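Local coordinates for protein disulfide oxidoreductase (Xylella fastidiosa, PDB 2REM) that probably catalyses thiol-disulfide exchange, as a DsbA-type oxidoreductase of the thioredoxin family, at residues A[29-34]-A[155-160]. Sequence-based numbering, arbitrary orientation.
Sequences VVEIFG and GTPTIV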
loop_
_atom_site.group_PDB
_atom_site.type_symbol
_atom_site.label_atom_id
_atom_site.label_comp_id
_atom_site.label_asym_id
_atom_site.label_seq_id
_atom_site.Cartn_x
_atom_site.Cartn_y
_atom_site.Cartn_z
ATOM N N VAL A 29 -3.570 -4.012 -8.922
ATOM C CA VAL A 29 -4.121 -4.246 -7.611
ATOM C C VAL A 29 -3.276 -3.445 -6.652
ATOM O O VAL A 29 -2.109 -3.749 -6.445
ATOM C CB VAL A 29 -4.090 -5.739 -7.239
ATOM C CG1 VAL A 29 -4.695 -5.939 -5.857
ATOM C CG2 VAL A 29 -4.905 -6.543 -8.290
ATOM N N VAL A 30 -3.889 -2.424 -6.080
ATOM C CA VAL A 30 -3.248 -1.609 -5.071
ATOM C C VAL A 30 -3.738 -2.011 -3.695
ATOM O O VAL A 30 -4.931 -2.269 -3.490
ATOM C CB VAL A 30 -3.486 -0.083 -5.328
ATOM C CG1 VAL A 30 -3.145 0.764 -4.060
ATOM C CG2 VAL A 30 -2.688 0.371 -6.530
ATOM N N GLU A 31 -2.797 -2.112 -2.755
ATOM C CA GLU A 31 -3.137 -2.086 -1.329
ATOM C C GLU A 31 -2.732 -0.742 -0.759
ATOM O O GLU A 31 -1.540 -0.401 -0.754
ATOM C CB GLU A 31 -2.388 -3.148 -0.531
ATOM C CG GLU A 31 -2.894 -3.215 0.933
ATOM C CD GLU A 31 -1.842 -3.680 1.944
ATOM O OE1 GLU A 31 -0.632 -3.612 1.652
ATOM O OE2 GLU A 31 -2.239 -4.104 3.048
ATOM N N ILE A 32 -3.719 0.004 -0.289
ATOM C CA ILE A 32 -3.491 1.202 0.507
ATOM C C ILE A 32 -3.284 0.684 1.917
ATOM O O ILE A 32 -4.135 -0.032 2.467
ATOM C CB ILE A 32 -4.665 2.200 0.439
ATOM C CG1 ILE A 32 -4.962 2.572 -1.026
ATOM C CG2 ILE A 32 -4.399 3.435 1.348
ATOM C CD1 ILE A 32 -6.161 3.506 -1.209
ATOM N N PHE A 33 -2.102 0.967 2.466
ATOM C CA PHE A 33 -1.733 0.449 3.772
ATOM C C PHE A 33 -1.082 1.595 4.555
ATOM O O PHE A 33 -0.647 2.606 3.979
ATOM C CB PHE A 33 -0.688 -0.677 3.615
ATOM C CG PHE A 33 0.700 -0.139 3.362
ATOM C CD1 PHE A 33 1.613 0.011 4.414
ATOM C CD2 PHE A 33 1.065 0.281 2.096
ATOM C CE1 PHE A 33 2.847 0.572 4.189
ATOM C CE2 PHE A 33 2.311 0.825 1.870
ATOM C CZ PHE A 33 3.193 0.970 2.909
ATOM N N GLY A 34 -1.017 1.430 5.857
ATOM C CA GLY A 34 -0.132 2.242 6.682
ATOM C C GLY A 34 0.681 1.321 7.580
ATOM O O GLY A 34 0.164 0.333 8.111
ATOM N N GLY A 155 -10.280 3.485 6.064
ATOM C CA GLY A 155 -9.360 2.639 6.790
ATOM C C GLY A 155 -8.500 1.789 5.880
ATOM O O GLY A 155 -8.578 1.863 4.636
ATOM N N THR A 156 -7.669 0.975 6.518
ATOM C CA THR A 156 -6.682 0.180 5.837
ATOM C C THR A 156 -6.666 -1.184 6.532
ATOM O O THR A 156 -7.085 -1.291 7.678
ATOM C CB THR A 156 -5.277 0.838 5.984
ATOM O OG1 THR A 156 -5.015 1.066 7.378
ATOM C CG2 THR A 156 -5.204 2.158 5.223
ATOM N N PRO A 157 -6.207 -2.237 5.836
ATOM C CA PRO A 157 -5.817 -2.192 4.431
ATOM C C PRO A 157 -7.016 -2.029 3.507
ATOM O O PRO A 157 -8.112 -2.502 3.807
ATOM C CB PRO A 157 -5.209 -3.578 4.199
ATOM C CG PRO A 157 -5.901 -4.458 5.194
ATOM C CD PRO A 157 -5.992 -3.578 6.414
ATOM N N THR A 158 -6.790 -1.389 2.381
ATOM C CA THR A 158 -7.825 -1.278 1.365
ATOM C C THR A 158 -7.237 -1.709 0.039
ATOM O O THR A 158 -6.207 -1.186 -0.404
ATOM C CB THR A 158 -8.358 0.156 1.273
ATOM O OG1 THR A 158 -9.096 0.442 2.460
ATOM C CG2 THR A 158 -9.291 0.325 0.076
ATOM N N ILE A 159 -7.901 -2.668 -0.578
ATOM C CA ILE A 159 -7.520 -3.152 -1.891
ATOM C C ILE A 159 -8.348 -2.435 -2.963
ATOM O O ILE A 159 -9.584 -2.304 -2.827
ATOM C CB ILE A 159 -7.715 -4.675 -2.016
ATOM C CG1 ILE A 159 -6.872 -5.418 -0.958
ATOM C CG2 ILE A 159 -7.406 -5.117 -3.469
ATOM C CD1 ILE A 159 -5.355 -5.192 -1.092
ATOM N N VAL A 160 -7.652 -1.949 -3.999
ATOM C CA VAL A 160 -8.272 -1.260 -5.114
ATOM C C VAL A 160 -7.820 -1.918 -6.415
ATOM O O VAL A 160 -6.610 -2.027 -6.684
ATOM C CB VAL A 160 -7.911 0.239 -5.160
ATOM C CG1 VAL A 160 -8.733 0.974 -6.255
ATOM C CG2 VAL A 160 -8.081 0.918 -3.795
#
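V29 meets I159 methyl to methyl, CG1 lying 3.7 Å from I159 CG2. Next along, V30 pairs with V160 through both of its backbone groups: its N gives a nearly straight bond to V160 O, and its O takes V160 N at 2.8 Å. V30 O also lies 3.2 Å from I159 CA, a CA-H...O contact, so two donors of different strength share this carbonyl.

E31 sits opposite I159 as the non-hydrogen-bonded pair. Its CG is anti to the backbone N (chi1 -173°), and the extended side chain runs past the tip of I159, whose CD1 lies 3.6 Å from E31 CB. The carboxylate then reaches P157, with OE2 only 3.2 Å from the ring carbon CB. F43 and L47 of helix 38-52 also touch the buried E31 side chain.

I32 repeats the two-bond pairing, here with T158: I32 N to T158 O at 2.8 Å and T158 N to I32 O. On the face it shares with V30 and V160, I32 sends CD1 to V160 CG2, 4.1 Å away, and Y147 of helix 135-151 packs against all three. P157 CA makes a CA-H...O contact to I32 O, and the methyl CG2 of T156 packs beside it, next to the cis peptide bond before P157. T158 OG1 donates a 2.7 Å bond to G155 O, spanning that cis peptide bond. F33 CA lies beside T156 CG2, while the F33 side chain points away from 155-160.

This antiparallel pair joins two central strands of the thioredoxin fold. Chemically, four in-plane backbone bonds fix the strands, and this places the cis-proline loop, with T156, against C37 and C40, the CxxC pair that is probably redox-active, as expected in a DsbA.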